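Local coordinates for outer membrane protein TP0453 (Treponema pallidum, PDB 3K8J) that might take part in ligand transport and alters membrane permeability at acidic pH, perhaps integrating into the outer membrane as a dimer, at residues 161-166 with 190-195; 202-207 with 236-241. All coordinates share one frame; numbering follows the deposited sequence.

Interaction 1: 161-166 with 190-195; sequences TVALYI and ELYLTA
Val162 to Tyr165 pair with Glu190 to Leu193 as neighbouring antiparallel strands of the U-shaped beta-half-barrel, close to the centre of the folded chain. Two hydrogen-bonded pairs, Val162 with Leu193 and Leu164 with Leu191, carry the backbone bonds; in the second, Leu164 N reaches Leu191 O at 2.8 Å. On the face of the leucines, Leu164 and Leu191 lie side by side and point the same way, with Leu164 CD1 3.9 Å from Leu191 CD2. The other face mixes apolar and polar contact. Ala163 CB packs 3.6 Å from Tyr192 CD1, and the methyl of Thr161 arrives at the edge of that ring, near its plane. Because CG of Tyr192 stands beside its own backbone N (chi1 -56°), the ring extends back along its strand and carries the phenol to Glu190. Tyr192 OH donates to Glu190 OE1 at 2.6 Å, from the anti side and 33° out of the carboxylate plane. A water donates both to this OH and to Leu164 O (2.6 Å), an oxygen that also accepts Leu191 N. At the other end the hydroxyls of Thr161 and Thr194 share a hydrogen bond, OG1 to OG1 2.8 Å. Arg235 grips the second carboxylate oxygen of Glu190 in a salt bridge. The leucine face is consistent with a part in lining the protein's hydrophobic cavity, and the whole is an antiparallel pairing of neighbouring strands in the U-shaped half-barrel, with helix 147-153 over the Ala163 and Tyr192 face.

Interaction 2: 202-207 with 236-241; sequences YTLSLQ and LIIEDG
Tyr202 carries its ring between its own backbone N and carbonyl carbon (chi1 76°), the crowded position, and this swings one side of the ring to Gly241 and the other toward Ile238. CE1 of Tyr202 comes within 3.5 Å of Gly241 C, a closeness that the lack of a side chain on the glycine permits, while CE2 of Tyr202 meets the CG2 methyl of Ile238 at 4.1 Å. Ile238 thus uses both branches: CG2, anti to its backbone N, serves the tyrosine, and CG1, beside that N (chi1 -58°), leads CD1 to Leu204 CD2 at 3.8 Å, where the two side chains run alongside each other in the same sense. Beneath these contacts the backbones form hydrogen-bonded pairs at Leu204 with Ile238 and Leu206 with Leu236. Ile238 N to Leu204 O, at 2.8 Å, is nearly straight (167° at the hydrogen).

Near Asp240 the chain turns a corner and the regular pairing gives way. A water takes over there, donating to Tyr202 O at 3.0 Å and bonded to Thr203 OG1 at 2.8 Å; its link to Asp240 N is modelled so short that its exact length is doubtful. Beyond the corner a looser pairing follows, with Tyr202 N donating to Gly241 O at 3.1 Å. Strand 199-207 lies between two partners, strand 189-196 along its other edge and strand 235-244 here. Strand 228-232 continues the order past Ile237, and Leu225 of helix 215-225 rests against both Tyr202 and Ile238.

In the fold
Interactions 1 and 2 are successive strand pairings in one antiparallel array, joined because strands 189-196 and 199-207 are themselves neighbours; Glu190 N to Ser205 O, at 2.8 Å, is one probable hydrogen bond between them. Interaction 1 lies about 9 Å from the chain centre and interaction 2 about 18 Å, measured to their centres; both are partly buried, but only interaction 2 includes an exposed residue, Asp240. Their aliphatic faces are continuous, since Tyr202 also touches Leu191 and Leu193. Both have backbone bonds and a bridging water. Interaction 1 adds a side-chain polar network under a helix, whereas the direct side-chain contacts of interaction 2 are apolar and its water sits at the corner.

Interaction 1: 161-166 with 190-195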
loop_
_atom_site.group_PDB
_atom_site.type_symbol
_atom_site.label_atom_id
_atom_site.label_comp_id
_atom_site.label_asym_id
_atom_site.label_seq_id
_atom_site.Cartn_x
_atom_site.Cartn_y
_atom_site.Cartn_z
ATOM N N THR A 161 -12.609 22.159 4.368
ATOM C CA THR A 161 -12.432 21.138 3.354
ATOM C C THR A 161 -11.853 21.760 2.069
ATOM O O THR A 161 -12.374 22.749 1.566
ATOM C CB THR A 161 -13.801 20.472 3.073
ATOM O OG1 THR A 161 -14.249 19.822 4.270
ATOM C CG2 THR A 161 -13.737 19.468 1.931
ATOM N N VAL A 162 -10.768 21.172 1.574
ATOM C CA VAL A 162 -10.241 21.445 0.243
ATOM C C VAL A 162 -11.080 20.718 -0.808
ATOM O O VAL A 162 -11.342 19.524 -0.682
ATOM C CB VAL A 162 -8.765 20.999 0.138
ATOM C CG1 VAL A 162 -8.208 21.295 -1.259
ATOM C CG2 VAL A 162 -7.918 21.689 1.217
ATOM N N ALA A 163 -11.511 21.446 -1.833
ATOM C CA ALA A 163 -12.390 20.887 -2.857
ATOM C C ALA A 163 -11.778 21.074 -4.246
ATOM O O ALA A 163 -11.222 22.143 -4.564
ATOM C CB ALA A 163 -13.778 21.545 -2.784
ATOM N N LEU A 164 -11.869 20.020 -5.052
ATOM C CA LEU A 164 -11.418 20.029 -6.426
ATOM C C LEU A 164 -12.509 19.545 -7.349
ATOM O O LEU A 164 -13.160 18.537 -7.080
ATOM C CB LEU A 164 -10.211 19.107 -6.604
ATOM C CG LEU A 164 -8.858 19.686 -6.227
ATOM C CD1 LEU A 164 -7.849 18.546 -6.036
ATOM C CD2 LEU A 164 -8.404 20.643 -7.318
ATOM N N TYR A 165 -12.693 20.261 -8.446
ATOM C CA TYR A 165 -13.570 19.815 -9.500
ATOM C C TYR A 165 -12.756 19.746 -10.769
ATOM O O TYR A 165 -12.239 20.769 -11.247
ATOM C CB TYR A 165 -14.743 20.773 -9.678
ATOM C CG TYR A 165 -15.701 20.354 -10.770
ATOM C CD1 TYR A 165 -16.222 19.062 -10.804
ATOM C CD2 TYR A 165 -16.098 21.258 -11.769
ATOM C CE1 TYR A 165 -17.104 18.662 -11.801
ATOM C CE2 TYR A 165 -16.971 20.861 -12.782
ATOM C CZ TYR A 165 -17.471 19.569 -12.785
ATOM O OH TYR A 165 -18.347 19.169 -13.771
ATOM N N ILE A 166 -12.640 18.536 -11.311
ATOM C CA ILE A 166 -11.818 18.293 -12.493
ATOM C C ILE A 166 -12.745 17.862 -13.623
ATOM O O ILE A 166 -13.433 16.842 -13.512
ATOM C CB ILE A 166 -10.761 17.227 -12.187
ATOM C CG1 ILE A 166 -9.857 17.698 -11.038
ATOM C CG2 ILE A 166 -9.939 16.859 -13.458
ATOM C CD1 ILE A 166 -9.740 16.705 -9.900
ATOM N N GLU A 190 -14.726 14.678 -8.839
ATOM C CA GLU A 190 -14.782 15.511 -7.650
ATOM C C GLU A 190 -13.888 14.905 -6.586
ATOM O O GLU A 190 -13.846 13.685 -6.432
ATOM C CB GLU A 190 -16.212 15.584 -7.104
ATOM C CG GLU A 190 -17.233 16.135 -8.072
ATOM C CD GLU A 190 -18.649 16.102 -7.514
ATOM O OE1 GLU A 190 -18.846 16.366 -6.304
ATOM O OE2 GLU A 190 -19.574 15.829 -8.305
ATOM N N LEU A 191 -13.205 15.764 -5.837
ATOM C CA LEU A 191 -12.355 15.356 -4.736
ATOM C C LEU A 191 -12.409 16.357 -3.576
ATOM O O LEU A 191 -12.207 17.584 -3.771
ATOM C CB LEU A 191 -10.906 15.190 -5.217
ATOM C CG LEU A 191 -9.867 14.808 -4.159
ATOM C CD1 LEU A 191 -10.106 13.380 -3.604
ATOM C CD2 LEU A 191 -8.442 14.952 -4.723
ATOM N N TYR A 192 -12.640 15.818 -2.377
ATOM C CA TYR A 192 -12.820 16.599 -1.148
ATOM C C TYR A 192 -11.878 16.075 -0.072
ATOM O O TYR A 192 -11.858 14.880 0.198
ATOM C CB TYR A 192 -14.300 16.538 -0.690
ATOM C CG TYR A 192 -15.227 17.013 -1.784
ATOM C CD1 TYR A 192 -15.404 18.375 -2.032
ATOM C CD2 TYR A 192 -15.878 16.095 -2.617
ATOM C CE1 TYR A 192 -16.241 18.819 -3.077
ATOM C CE2 TYR A 192 -16.700 16.518 -3.643
ATOM C CZ TYR A 192 -16.872 17.886 -3.875
ATOM O OH TYR A 192 -17.682 18.291 -4.907
ATOM N N LEU A 193 -11.092 16.964 0.526
ATOM C CA LEU A 193 -10.093 16.580 1.532
ATOM C C LEU A 193 -10.257 17.390 2.816
ATOM O O LEU A 193 -10.320 18.624 2.772
ATOM C CB LEU A 193 -8.681 16.792 0.985
ATOM C CG LEU A 193 -8.325 16.131 -0.354
ATOM C CD1 LEU A 193 -7.705 17.158 -1.282
ATOM C CD2 LEU A 193 -7.389 14.957 -0.173
ATOM N N THR A 194 -10.316 16.691 3.949
ATOM C CA THR A 194 -10.461 17.312 5.263
ATOM C C THR A 194 -9.428 16.730 6.231
ATOM O O THR A 194 -9.319 15.499 6.374
ATOM C CB THR A 194 -11.882 17.102 5.858
ATOM O OG1 THR A 194 -12.879 17.473 4.893
ATOM C CG2 THR A 194 -12.071 17.941 7.142
ATOM N N ALA A 195 -8.688 17.621 6.893
ATOM C CA ALA A 195 -7.651 17.236 7.843
ATOM C C ALA A 195 -8.239 16.533 9.047
ATOM O O ALA A 195 -9.377 16.795 9.450
ATOM C CB ALA A 195 -6.831 18.446 8.292
HETATM O O HOH W 1 -15.689 19.260 -7.032
#

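Interaction 2: 202-207 with 236-241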
loop_
_atom_site.group_PDB
_atom_site.type_symbol
_atom_site.label_atom_id
_atom_site.label_comp_id
_atom_site.label_asym_id
_atom_site.label_seq_id
_atom_site.Cartn_x
_atom_site.Cartn_y
_atom_site.Cartn_z
ATOM N N TYR A 202 -10.459 11.787 2.709
ATOM C CA TYR A 202 -10.892 12.208 1.384
ATOM C C TYR A 202 -12.090 11.437 0.845
ATOM O O TYR A 202 -12.315 10.273 1.202
ATOM C CB TYR A 202 -9.736 12.200 0.366
ATOM C CG TYR A 202 -9.314 10.835 -0.139
ATOM C CD1 TYR A 202 -8.348 10.088 0.537
ATOM C CD2 TYR A 202 -9.871 10.297 -1.301
ATOM C CE1 TYR A 202 -7.953 8.835 0.075
ATOM C CE2 TYR A 202 -9.490 9.051 -1.771
ATOM C CZ TYR A 202 -8.527 8.324 -1.079
ATOM O OH TYR A 202 -8.140 7.092 -1.546
ATOM N N THR A 203 -12.842 12.112 -0.019
ATOM C CA THR A 203 -13.934 11.520 -0.766
ATOM C C THR A 203 -13.712 11.861 -2.235
ATOM O O THR A 203 -13.361 12.998 -2.589
ATOM C CB THR A 203 -15.308 12.067 -0.288
ATOM O OG1 THR A 203 -15.500 11.728 1.088
ATOM C CG2 THR A 203 -16.441 11.480 -1.078
ATOM N N LEU A 204 -13.897 10.862 -3.086
ATOM C CA LEU A 204 -13.712 11.029 -4.511
ATOM C C LEU A 204 -14.890 10.430 -5.276
ATOM O O LEU A 204 -15.370 9.342 -4.944
ATOM C CB LEU A 204 -12.388 10.396 -4.927
ATOM C CG LEU A 204 -11.930 10.363 -6.387
ATOM C CD1 LEU A 204 -10.429 10.119 -6.408
ATOM C CD2 LEU A 204 -12.648 9.259 -7.166
ATOM N N SER A 205 -15.360 11.155 -6.289
ATOM C CA SER A 205 -16.346 10.619 -7.201
ATOM C C SER A 205 -15.861 10.836 -8.628
ATOM O O SER A 205 -15.306 11.895 -8.962
ATOM C CB SER A 205 -17.713 11.267 -6.988
ATOM O OG SER A 205 -17.838 12.406 -7.817
ATOM N N LEU A 206 -16.072 9.828 -9.465
ATOM C CA LEU A 206 -15.565 9.834 -10.826
ATOM C C LEU A 206 -16.624 9.286 -11.784
ATOM O O LEU A 206 -17.087 8.150 -11.617
ATOM C CB LEU A 206 -14.271 8.999 -10.898
ATOM C CG LEU A 206 -13.548 8.825 -12.238
ATOM C CD1 LEU A 206 -12.934 10.139 -12.706
ATOM C CD2 LEU A 206 -12.482 7.743 -12.145
ATOM N N GLN A 207 -17.028 10.109 -12.752
ATOM C CA GLN A 207 -17.938 9.677 -13.814
ATOM C C GLN A 207 -17.179 8.802 -14.804
ATOM O O GLN A 207 -16.135 9.200 -15.325
ATOM C CB GLN A 207 -18.568 10.877 -14.539
ATOM C CG GLN A 207 -19.697 11.573 -13.764
ATOM C CD GLN A 207 -20.942 10.709 -13.582
ATOM O OE1 GLN A 207 -21.362 9.985 -14.488
ATOM N NE2 GLN A 207 -21.545 10.794 -12.400
ATOM N N LEU A 236 -18.189 6.151 -10.051
ATOM C CA LEU A 236 -17.351 5.468 -9.069
ATOM C C LEU A 236 -17.160 6.363 -7.840
ATOM O O LEU A 236 -16.746 7.517 -7.961
ATOM C CB LEU A 236 -16.003 5.085 -9.684
ATOM C CG LEU A 236 -14.961 4.422 -8.777
ATOM C CD1 LEU A 236 -15.301 2.961 -8.530
ATOM C CD2 LEU A 236 -13.561 4.545 -9.371
ATOM N N ILE A 237 -17.469 5.823 -6.666
ATOM C CA ILE A 237 -17.380 6.561 -5.412
ATOM C C ILE A 237 -16.354 5.912 -4.485
ATOM O O ILE A 237 -16.331 4.692 -4.319
ATOM C CB ILE A 237 -18.765 6.677 -4.701
ATOM C CG1 ILE A 237 -19.779 7.401 -5.596
ATOM C CG2 ILE A 237 -18.641 7.398 -3.357
ATOM C CD1 ILE A 237 -21.167 7.625 -4.947
ATOM N N ILE A 238 -15.486 6.740 -3.913
ATOM C CA ILE A 238 -14.497 6.290 -2.942
ATOM C C ILE A 238 -14.674 7.098 -1.657
ATOM O O ILE A 238 -14.463 8.314 -1.635
ATOM C CB ILE A 238 -13.053 6.406 -3.486
ATOM C CG1 ILE A 238 -12.907 5.590 -4.777
ATOM C CG2 ILE A 238 -12.049 5.952 -2.432
ATOM C CD1 ILE A 238 -11.677 5.897 -5.611
ATOM N N GLU A 239 -15.095 6.406 -0.606
ATOM C CA GLU A 239 -15.341 7.005 0.699
ATOM C C GLU A 239 -14.401 6.416 1.755
ATOM O O GLU A 239 -13.778 5.366 1.538
ATOM C CB GLU A 239 -16.799 6.778 1.122
ATOM C CG GLU A 239 -17.834 7.559 0.314
ATOM C CD GLU A 239 -19.264 7.045 0.491
ATOM O OE1 GLU A 239 -19.455 5.891 0.942
ATOM O OE2 GLU A 239 -20.206 7.799 0.163
ATOM N N ASP A 240 -14.307 7.113 2.888
ATOM C CA ASP A 240 -13.571 6.669 4.082
ATOM C C ASP A 240 -12.078 6.433 3.864
ATOM O O ASP A 240 -11.409 5.854 4.723
ATOM C CB ASP A 240 -14.226 5.421 4.711
ATOM C CG ASP A 240 -15.708 5.613 4.993
ATOM O OD1 ASP A 240 -16.458 4.618 4.925
ATOM O OD2 ASP A 240 -16.123 6.758 5.275
ATOM N N GLY A 241 -11.561 6.869 2.720
ATOM C CA GLY A 241 -10.131 6.754 2.445
ATOM C C GLY A 241 -9.324 7.817 3.167
ATOM O O GLY A 241 -9.837 8.899 3.472
HETATM O O HOH W 2 -14.847 9.510 2.696
#